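Local coordinates for protein peptidyl tryptophan dihydroxylase (Pseudomonas putida, PDB 7CTQ) that acts as an FAD-dependent monooxygenase that dihydroxylates a peptidyl tryptophan, a step essential for the biogenesis of a tryptophylquinone cofactor, at residues Leu89-Gln92 / Arg93-Arg96; Ala187-Glu190 / Asp191-Tyr195; Gly45-Gln48 / Arg49-Glu52. All coordinates share one frame; numbering follows the deposited sequence. Where two conformers were deposited one is given.

All three contacts reach the same mixed sheet, but of the three only contacts 1 and 3 bond to FAD: R91 of contact 1 binds the ribityl and phosphate part, G45 of contact 3 the flavin ring. Their centres lie about 14 Å apart, their strands 87-90 and 43-46 are antiparallel neighbours, and L89 CB packs on V46 CG1 at 3.8 Å. Contact 2, a hairpin end, is also about 14 Å from contact 1 between centres and is joined to it by a salt bridge, D90 OD2 to R193 NH2, 3.1 Å, though the place of OD2 is less certain. Its centre is about 19 Å from that of contact 3, nearest atoms about 7 Å apart, while its Y195 side chain, in the conformer given, comes within about 5 Å of FAD.

Contact 1 (Leu89-Gln92 / Arg93-Arg96); sequences LDRQ and RFDR. With FAD (flavin-adenine dinucleotide), chain C.
The guanidinium of R91 stands almost perpendicular to the carboxylate of D95, their planes 85° apart, at the strand-to-helix junction where strand 87-90 runs into helix 91-104. R91 grips side-on: NE (3.2 Å) and NH2 (3.0 Å) both donate to D95 OD1, which lies in the guanidinium plane. The chain gets there by bending at chi2 and chi3, both near -57°. On the FAD side, NH1 donates to O4' at 2.9 Å and NH2 to phosphate oxygen O1A, also at 2.9 Å; NH1 also forms a salt bridge with E44. A methionine in place of R91 would probably leave O1A without this positive partner and D95 without its salt bridge. D90 is the N-cap: its OD1 accepts from Q92 N at 3.0 Å, from above the carboxylate plane, and its backbone O takes F94 N at 2.8 Å in the first helical turn. F94, whose CG is anti to the backbone N (chi1 -165°), turns one ring face to L89. That contact is a CH-pi one, with L89 CD2 standing 3.8 Å from the centroid of the F94 ring.

Contact 2 (Ala187-Glu190 / Asp191-Tyr195); sequences ARLE and DGRCY
L189 meets two successive residues across the turn, for its carbonyl O accepts from G192 N while its N donates to R193 O. This double pairing identifies a type I turn, L189 to G192, followed by a G1 beta bulge, which closes the hairpin of strands 182-188 and 193-201. The bond from G192 N to L189 O is 3.0 Å and comes from well above the carbonyl plane. By contrast, L189 N to R193 O is short, 2.7 Å, and nearly straight at 167°. G192 has a positive phi of 89°, where a CB would be jammed against the carbonyl O of D191.

D191 adds an Asx turn, its OD1 accepting from R193 N at 3.3 Å. Its CG sits between the backbone N and carbonyl carbon (chi1 73°), which folds the carboxylate back over the turn and brings OD1 against L189 CB. The D191 to R193 salt bridge is electrostatic only, since OD2 lies well out of the guanidinium plane and no N-H points at it. L189 CD1 comes obliquely against the R193 guanidinium, 3.4 Å from NE; NH2 of that group has an ionic partner in D90, whose OD2 is less surely placed.

Beyond the bulge, A187 and Y195 form a hydrogen-bonded antiparallel pair, with bonds in both directions at 2.9 Å between A187 N and Y195 O and between A187 O and Y195 N. Both side chains turn to the face that packs on V43, and in the conformer given Y195 OH is hydrogen-bonded to Q197. R188 and C194, a non-hydrogen-bonded pair, occupy the other face. The extended R188 chain carries NH2 to A168 O and D230, while near its root R188 CG lies 3.7 Å from C194 SG.

Contact 3 (Gly45-Gln48 / Arg49-Glu52); sequences GVSQ and RVLE. With FAD (flavin-adenine dinucleotide), chain C.
FAD N3 donates to G45 O over 2.8 Å, a well-aligned bond at 163°, at a strand-to-helix junction where strand 43-46 passes through the N-cap residue S47 into helix 48-56. The neighbouring flavin carbonyl is held by the same glycine, since G45 N donates to FAD O4 at 2.8 Å, though with a more bent angle of 136°. The two bonds read adjacent positions of the pyrimidine ring from one backbone unit, which is likely to limit rotation of the flavin in its own plane. G45 belongs to the FAD pocket.

Past the strand end the packing is mostly apolar. S47 projects OG between its backbone N and carbonyl carbon (chi1 67°), and this brings the hydroxyl against V50, OG to CG2 at 3.3 Å. S47 N is buried and has no partner in the model. V50 CG1 lies 4.3 Å from V46 CG1, a loose apolar contact between the first helical turn and the strand before it. I275 and F276 of helix 274-282 touch V50 as well, and R49 makes a cation-pi contact with the ring of F276. V46 and L51 meet methyl to methyl, their side chains at about a right angle, with V46 CG2 lying 4.1 Å from L51 CD2.

Contact 1 (Leu89-Gln92 / Arg93-Arg96)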
loop_
_atom_site.group_PDB
_atom_site.type_symbol
_atom_site.label_atom_id
_atom_site.label_comp_id
_atom_site.label_asym_id
_atom_site.label_seq_id
_atom_site.Cartn_x
_atom_site.Cartn_y
_atom_site.Cartn_z
ATOM N N LEU A 89 -3.932 5.901 14.597
ATOM C CA LEU A 89 -3.665 7.057 13.754
ATOM C C LEU A 89 -4.988 7.713 13.404
ATOM O O LEU A 89 -5.863 7.072 12.816
ATOM C CB LEU A 89 -2.915 6.663 12.483
ATOM C CG LEU A 89 -2.635 7.888 11.618
ATOM C CD1 LEU A 89 -1.467 8.688 12.183
ATOM C CD2 LEU A 89 -2.387 7.488 10.185
ATOM N N ASP A 90 -5.137 8.984 13.755
ATOM C CA ASP A 90 -6.361 9.702 13.434
ATOM C C ASP A 90 -6.147 10.382 12.085
ATOM O O ASP A 90 -5.403 11.365 11.981
ATOM C CB ASP A 90 -6.726 10.682 14.546
ATOM C CG ASP A 90 -7.601 11.817 14.060
ATOM O OD1 ASP A 90 -8.478 11.587 13.201
ATOM O OD2 ASP A 90 -7.420 12.940 14.541
ATOM N N ARG A 91 -6.793 9.835 11.050
ATOM C CA ARG A 91 -6.606 10.313 9.688
ATOM C C ARG A 91 -7.039 11.759 9.514
ATOM O O ARG A 91 -6.543 12.435 8.606
ATOM C CB ARG A 91 -7.369 9.414 8.715
ATOM C CG ARG A 91 -6.821 7.995 8.653
ATOM C CD ARG A 91 -5.351 8.011 8.278
ATOM N NE ARG A 91 -5.125 8.717 7.020
ATOM C CZ ARG A 91 -5.036 8.115 5.838
ATOM N NH1 ARG A 91 -5.146 6.796 5.761
ATOM N NH2 ARG A 91 -4.833 8.829 4.735
ATOM N N GLN A 92 -7.952 12.246 10.357
ATOM C CA GLN A 92 -8.286 13.668 10.349
ATOM C C GLN A 92 -7.052 14.511 10.654
ATOM O O GLN A 92 -6.651 15.364 9.851
ATOM C CB GLN A 92 -9.400 13.956 11.357
ATOM C CG GLN A 92 -10.556 12.965 11.340
ATOM C CD GLN A 92 -11.445 13.089 12.570
ATOM O OE1 GLN A 92 -11.520 12.173 13.393
ATOM N NE2 GLN A 92 -12.117 14.229 12.703
ATOM N N ARG A 93 -6.437 14.281 11.823
ATOM C CA ARG A 93 -5.182 14.954 12.153
ATOM C C ARG A 93 -4.124 14.683 11.095
ATOM O O ARG A 93 -3.433 15.608 10.650
ATOM C CB ARG A 93 -4.663 14.507 13.521
ATOM C CG ARG A 93 -4.946 15.435 14.708
ATOM C CD ARG A 93 -6.443 15.587 14.887
ATOM N NE ARG A 93 -6.879 15.888 16.245
ATOM C CZ ARG A 93 -7.795 16.801 16.544
ATOM N NH1 ARG A 93 -8.369 17.516 15.584
ATOM N NH2 ARG A 93 -8.138 16.999 17.807
ATOM N N PHE A 94 -4.001 13.424 10.668
ATOM C CA PHE A 94 -2.912 13.012 9.784
ATOM C C PHE A 94 -2.931 13.777 8.464
ATOM O O PHE A 94 -1.939 14.410 8.083
ATOM C CB PHE A 94 -3.006 11.507 9.540
ATOM C CG PHE A 94 -1.770 10.910 8.948
ATOM C CD1 PHE A 94 -0.561 10.971 9.623
ATOM C CD2 PHE A 94 -1.814 10.275 7.722
ATOM C CE1 PHE A 94 0.581 10.410 9.080
ATOM C CE2 PHE A 94 -0.674 9.713 7.172
ATOM C CZ PHE A 94 0.522 9.780 7.852
ATOM N N ASP A 95 -4.056 13.723 7.746
ATOM C CA ASP A 95 -4.104 14.316 6.410
ATOM C C ASP A 95 -3.963 15.831 6.472
ATOM O O ASP A 95 -3.278 16.431 5.635
ATOM C CB ASP A 95 -5.398 13.921 5.695
ATOM C CG ASP A 95 -5.678 12.426 5.775
ATOM O OD1 ASP A 95 -4.706 11.641 5.847
ATOM O OD2 ASP A 95 -6.866 12.037 5.768
ATOM N N ARG A 96 -4.613 16.469 7.448
ATOM C CA ARG A 96 -4.400 17.897 7.659
ATOM C C ARG A 96 -2.945 18.181 7.999
ATOM O O ARG A 96 -2.392 19.209 7.595
ATOM C CB ARG A 96 -5.328 18.412 8.761
ATOM C CG ARG A 96 -6.775 18.651 8.330
ATOM C CD ARG A 96 -7.563 19.403 9.412
ATOM N NE ARG A 96 -8.237 18.507 10.355
ATOM C CZ ARG A 96 -7.909 18.379 11.641
ATOM N NH1 ARG A 96 -6.909 19.089 12.151
ATOM N NH2 ARG A 96 -8.580 17.537 12.420
HETATM P PA FAD C . -5.521 8.184 0.633
HETATM O O1A FAD C . -4.874 8.087 1.958
HETATM O O2A FAD C . -6.964 7.699 0.629
HETATM O O5B FAD C . -5.332 9.635 0.084
HETATM C C5B FAD C . -6.166 10.157 -0.968
HETATM C C4B FAD C . -6.278 11.639 -0.731
HETATM O O4B FAD C . -6.906 12.256 -1.879
HETATM C C3B FAD C . -7.100 12.058 0.492
HETATM O O3B FAD C . -6.493 13.178 1.132
HETATM C C2B FAD C . -8.471 12.388 -0.112
HETATM O O2B FAD C . -9.189 13.378 0.623
HETATM C C1B FAD C . -8.054 12.965 -1.464
HETATM N N9A FAD C . -9.044 12.927 -2.531
HETATM C C8A FAD C . -9.953 11.951 -2.830
HETATM N N7A FAD C . -10.707 12.207 -3.871
HETATM C C5A FAD C . -10.282 13.462 -4.265
HETATM C C6A FAD C . -10.693 14.325 -5.302
HETATM N N6A FAD C . -11.664 14.038 -6.168
HETATM N N1A FAD C . -10.054 15.518 -5.431
HETATM C C2A FAD C . -9.079 15.817 -4.569
HETATM N N3A FAD C . -8.614 15.079 -3.554
HETATM C C4A FAD C . -9.255 13.911 -3.455
HETATM N N1 FAD C . -4.064 1.344 6.660
HETATM C C2 FAD C . -3.344 1.235 7.817
HETATM O O2 FAD C . -2.137 1.481 7.855
HETATM N N3 FAD C . -3.974 0.851 8.983
HETATM C C4 FAD C . -5.314 0.553 9.122
HETATM O O4 FAD C . -5.766 0.234 10.219
HETATM C C4X FAD C . -6.072 0.668 7.891
HETATM N N5 FAD C . -7.350 0.397 7.931
HETATM C C5X FAD C . -8.076 0.505 6.756
HETATM C C6 FAD C . -9.440 0.211 6.777
HETATM C C7 FAD C . -10.209 0.289 5.621
HETATM C C7M FAD C . -11.679 -0.032 5.682
HETATM C C8 FAD C . -9.603 0.665 4.411
HETATM C C8M FAD C . -10.408 0.769 3.143
HETATM C C9 FAD C . -8.245 0.964 4.386
HETATM C C9A FAD C . -7.479 0.880 5.543
HETATM N N10 FAD C . -6.101 1.183 5.548
HETATM C C10 FAD C . -5.360 1.070 6.707
HETATM C "C1'" FAD C . -5.418 1.535 4.302
HETATM C "C2'" FAD C . -5.079 3.011 4.169
HETATM O "O2'" FAD C . -6.217 3.833 4.426
HETATM C "C3'" FAD C . -4.575 3.255 2.748
HETATM O "O3'" FAD C . -3.621 2.243 2.449
HETATM C "C4'" FAD C . -3.922 4.611 2.498
HETATM O "O4'" FAD C . -4.652 5.665 3.133
HETATM C "C5'" FAD C . -3.795 4.880 1.018
HETATM O "O5'" FAD C . -3.003 6.062 0.835
HETATM P P FAD C . -3.190 6.967 -0.421
HETATM O O1P FAD C . -2.896 6.091 -1.648
HETATM O O2P FAD C . -2.400 8.222 -0.288
HETATM O O3P FAD C . -4.746 7.280 -0.416
#

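Contact 2 (Ala187-Glu190 / Asp191-Tyr195)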
loop_
_atom_site.group_PDB
_atom_site.type_symbol
_atom_site.label_atom_id
_atom_site.label_comp_id
_atom_site.label_asym_id
_atom_site.label_seq_id
_atom_site.Cartn_x
_atom_site.Cartn_y
_atom_site.Cartn_z
ATOM N N ALA A 187 -11.955 1.029 17.967
ATOM C CA ALA A 187 -11.035 1.907 18.673
ATOM C C ALA A 187 -11.801 2.992 19.420
ATOM O O ALA A 187 -12.876 3.428 18.999
ATOM C CB ALA A 187 -10.033 2.554 17.716
ATOM N N ARG A 188 -11.212 3.442 20.523
ATOM C CA ARG A 188 -11.756 4.536 21.314
ATOM C C ARG A 188 -10.616 5.492 21.628
ATOM O O ARG A 188 -9.661 5.113 22.311
ATOM C CB ARG A 188 -12.403 4.008 22.596
ATOM C CG ARG A 188 -13.068 5.057 23.446
ATOM C CD ARG A 188 -13.333 4.499 24.821
ATOM N NE ARG A 188 -14.137 5.418 25.616
ATOM C CZ ARG A 188 -14.498 5.187 26.871
ATOM N NH1 ARG A 188 -14.121 4.060 27.467
ATOM N NH2 ARG A 188 -15.236 6.078 27.528
ATOM N N LEU A 189 -10.697 6.712 21.105
ATOM C CA LEU A 189 -9.625 7.671 21.297
ATOM C C LEU A 189 -9.707 8.284 22.694
ATOM O O LEU A 189 -10.694 8.123 23.422
ATOM C CB LEU A 189 -9.680 8.760 20.229
ATOM C CG LEU A 189 -9.427 8.318 18.788
ATOM C CD1 LEU A 189 -9.864 9.410 17.829
ATOM C CD2 LEU A 189 -7.964 8.001 18.596
ATOM N N GLU A 190 -8.642 8.999 23.067
ATOM C CA GLU A 190 -8.587 9.600 24.395
ATOM C C GLU A 190 -9.649 10.678 24.557
ATOM O O GLU A 190 -10.261 10.793 25.623
ATOM C CB GLU A 190 -7.196 10.172 24.657
ATOM C CG GLU A 190 -7.022 10.742 26.049
ATOM C CD GLU A 190 -5.770 10.229 26.722
ATOM O OE1 GLU A 190 -5.896 9.510 27.736
ATOM O OE2 GLU A 190 -4.664 10.535 26.231
ATOM N N ASP A 191 -9.892 11.461 23.506
ATOM C CA ASP A 191 -10.941 12.473 23.495
ATOM C C ASP A 191 -12.344 11.877 23.346
ATOM O O ASP A 191 -13.301 12.629 23.133
ATOM C CB ASP A 191 -10.676 13.503 22.382
ATOM C CG ASP A 191 -10.953 12.956 20.983
ATOM O OD1 ASP A 191 -10.995 11.721 20.811
ATOM O OD2 ASP A 191 -11.122 13.768 20.045
ATOM N N GLY A 192 -12.486 10.552 23.434
ATOM C CA GLY A 192 -13.783 9.914 23.452
ATOM C C GLY A 192 -14.365 9.547 22.102
ATOM O O GLY A 192 -15.431 8.920 22.063
ATOM N N ARG A 193 -13.721 9.925 20.999
ATOM C CA ARG A 193 -14.193 9.501 19.684
ATOM C C ARG A 193 -14.095 7.987 19.553
ATOM O O ARG A 193 -13.112 7.373 19.973
ATOM C CB ARG A 193 -13.391 10.184 18.574
ATOM C CG ARG A 193 -13.838 11.618 18.289
ATOM C CD ARG A 193 -13.090 12.227 17.109
ATOM N NE ARG A 193 -11.650 12.289 17.339
ATOM C CZ ARG A 193 -10.808 13.006 16.599
ATOM N NH1 ARG A 193 -11.264 13.726 15.582
ATOM N NH2 ARG A 193 -9.512 13.003 16.877
ATOM N N CYS A 194 -15.136 7.380 18.992
ATOM C CA CYS A 194 -15.240 5.932 18.916
ATOM C C CYS A 194 -15.414 5.491 17.472
ATOM O O CYS A 194 -16.000 6.202 16.645
ATOM C CB CYS A 194 -16.400 5.412 19.754
ATOM S SG CYS A 194 -16.188 5.720 21.502
ATOM N N TYR A 195 -14.917 4.285 17.201
ATOM C CA TYR A 195 -14.759 3.736 15.862
ATOM C C TYR A 195 -15.056 2.245 15.920
ATOM O O TYR A 195 -14.564 1.549 16.812
ATOM C CB TYR A 195 -13.328 3.990 15.356
ATOM C CG TYR A 195 -13.024 3.551 13.935
ATOM C CD1 TYR A 195 -12.906 4.485 12.910
ATOM C CD2 TYR A 195 -12.816 2.213 13.625
ATOM C CE1 TYR A 195 -12.606 4.094 11.610
ATOM C CE2 TYR A 195 -12.524 1.814 12.329
ATOM C CZ TYR A 195 -12.427 2.757 11.327
ATOM O OH TYR A 195 -12.140 2.360 10.042
#

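Contact 3 (Gly45-Gln48 / Arg49-Glu52)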
loop_
_atom_site.group_PDB
_atom_site.type_symbol
_atom_site.label_atom_id
_atom_site.label_comp_id
_atom_site.label_asym_id
_atom_site.label_seq_id
_atom_site.Cartn_x
_atom_site.Cartn_y
_atom_site.Cartn_z
ATOM N N GLY A 45 -5.247 1.464 12.736
ATOM C CA GLY A 45 -4.179 0.869 13.515
ATOM C C GLY A 45 -2.879 0.924 12.734
ATOM O O GLY A 45 -2.833 0.545 11.561
ATOM N N VAL A 46 -1.825 1.413 13.385
ATOM C CA VAL A 46 -0.513 1.514 12.761
ATOM C C VAL A 46 0.503 0.781 13.625
ATOM O O VAL A 46 0.403 0.759 14.856
ATOM C CB VAL A 46 -0.083 2.983 12.529
ATOM C CG1 VAL A 46 -0.916 3.612 11.411
ATOM C CG2 VAL A 46 -0.190 3.799 13.821
ATOM N N SER A 47 1.481 0.169 12.963
ATOM C CA SER A 47 2.541 -0.563 13.639
ATOM C C SER A 47 3.710 0.369 13.955
ATOM O O SER A 47 3.718 1.553 13.602
ATOM C CB SER A 47 2.997 -1.754 12.791
ATOM O OG SER A 47 3.634 -1.344 11.587
ATOM N N GLN A 48 4.709 -0.180 14.653
ATOM C CA GLN A 48 5.931 0.566 14.937
ATOM C C GLN A 48 6.683 0.891 13.653
ATOM O O GLN A 48 7.258 1.978 13.518
ATOM C CB GLN A 48 6.822 -0.231 15.897
ATOM C CG GLN A 48 7.279 -1.606 15.377
ATOM C CD GLN A 48 6.188 -2.671 15.431
ATOM O OE1 GLN A 48 5.185 -2.518 16.133
ATOM N NE2 GLN A 48 6.382 -3.756 14.685
ATOM N N ARG A 49 6.672 -0.040 12.695
ATOM C CA ARG A 49 7.385 0.153 11.436
ATOM C C ARG A 49 6.833 1.351 10.668
ATOM O O ARG A 49 7.595 2.200 10.193
ATOM C CB ARG A 49 7.288 -1.120 10.589
ATOM C CG ARG A 49 8.529 -1.429 9.753
ATOM C CD ARG A 49 8.189 -2.331 8.577
ATOM N NE ARG A 49 7.086 -3.239 8.887
ATOM C CZ ARG A 49 6.554 -4.100 8.021
ATOM N NH1 ARG A 49 7.025 -4.178 6.780
ATOM N NH2 ARG A 49 5.551 -4.887 8.398
ATOM N N VAL A 50 5.502 1.435 10.551
ATOM C CA VAL A 50 4.867 2.445 9.706
ATOM C C VAL A 50 5.315 3.846 10.099
ATOM O O VAL A 50 5.557 4.706 9.240
ATOM C CB VAL A 50 3.335 2.307 9.777
ATOM C CG1 VAL A 50 2.662 3.396 8.971
ATOM C CG2 VAL A 50 2.897 0.927 9.278
ATOM N N LEU A 51 5.452 4.101 11.400
ATOM C CA LEU A 51 5.606 5.480 11.852
ATOM C C LEU A 51 7.009 6.008 11.561
ATOM O O LEU A 51 7.170 7.157 11.138
ATOM C CB LEU A 51 5.254 5.568 13.346
ATOM C CG LEU A 51 3.782 5.434 13.750
ATOM C CD1 LEU A 51 3.658 5.191 15.347
ATOM C CD2 LEU A 51 2.838 6.483 13.088
ATOM N N GLU A 52 8.033 5.171 11.731
ATOM C CA GLU A 52 9.362 5.570 11.283
ATOM C C GLU A 52 9.537 5.367 9.781
ATOM O O GLU A 52 10.299 6.102 9.137
ATOM C CB GLU A 52 10.447 4.822 12.060
ATOM C CG GLU A 52 10.713 5.436 13.432
ATOM C CD GLU A 52 10.701 4.416 14.552
ATOM O OE1 GLU A 52 10.772 4.822 15.733
ATOM O OE2 GLU A 52 10.639 3.203 14.250
HETATM P PA FAD C . -5.521 8.184 0.633
HETATM O O1A FAD C . -4.874 8.087 1.958
HETATM O O2A FAD C . -6.964 7.699 0.629
HETATM O O5B FAD C . -5.332 9.635 0.084
HETATM C C5B FAD C . -6.166 10.157 -0.968
HETATM C C4B FAD C . -6.278 11.639 -0.731
HETATM O O4B FAD C . -6.906 12.256 -1.879
HETATM C C3B FAD C . -7.100 12.058 0.492
HETATM O O3B FAD C . -6.493 13.178 1.132
HETATM C C2B FAD C . -8.471 12.388 -0.112
HETATM O O2B FAD C . -9.189 13.378 0.623
HETATM C C1B FAD C . -8.054 12.965 -1.464
HETATM N N9A FAD C . -9.044 12.927 -2.531
HETATM C C8A FAD C . -9.953 11.951 -2.830
HETATM N N7A FAD C . -10.707 12.207 -3.871
HETATM C C5A FAD C . -10.282 13.462 -4.265
HETATM C C6A FAD C . -10.693 14.325 -5.302
HETATM N N6A FAD C . -11.664 14.038 -6.168
HETATM N N1A FAD C . -10.054 15.518 -5.431
HETATM C C2A FAD C . -9.079 15.817 -4.569
HETATM N N3A FAD C . -8.614 15.079 -3.554
HETATM C C4A FAD C . -9.255 13.911 -3.455
HETATM N N1 FAD C . -4.064 1.344 6.660
HETATM C C2 FAD C . -3.344 1.235 7.817
HETATM O O2 FAD C . -2.137 1.481 7.855
HETATM N N3 FAD C . -3.974 0.851 8.983
HETATM C C4 FAD C . -5.314 0.553 9.122
HETATM O O4 FAD C . -5.766 0.234 10.219
HETATM C C4X FAD C . -6.072 0.668 7.891
HETATM N N5 FAD C . -7.350 0.397 7.931
HETATM C C5X FAD C . -8.076 0.505 6.756
HETATM C C6 FAD C . -9.440 0.211 6.777
HETATM C C7 FAD C . -10.209 0.289 5.621
HETATM C C7M FAD C . -11.679 -0.032 5.682
HETATM C C8 FAD C . -9.603 0.665 4.411
HETATM C C8M FAD C . -10.408 0.769 3.143
HETATM C C9 FAD C . -8.245 0.964 4.386
HETATM C C9A FAD C . -7.479 0.880 5.543
HETATM N N10 FAD C . -6.101 1.183 5.548
HETATM C C10 FAD C . -5.360 1.070 6.707
HETATM C "C1'" FAD C . -5.418 1.535 4.302
HETATM C "C2'" FAD C . -5.079 3.011 4.169
HETATM O "O2'" FAD C . -6.217 3.833 4.426
HETATM C "C3'" FAD C . -4.575 3.255 2.748
HETATM O "O3'" FAD C . -3.621 2.243 2.449
HETATM C "C4'" FAD C . -3.922 4.611 2.498
HETATM O "O4'" FAD C . -4.652 5.665 3.133
HETATM C "C5'" FAD C . -3.795 4.880 1.018
HETATM O "O5'" FAD C . -3.003 6.062 0.835
HETATM P P FAD C . -3.190 6.967 -0.421
HETATM O O1P FAD C . -2.896 6.091 -1.648
HETATM O O2P FAD C . -2.400 8.222 -0.288
HETATM O O3P FAD C . -4.746 7.280 -0.416
#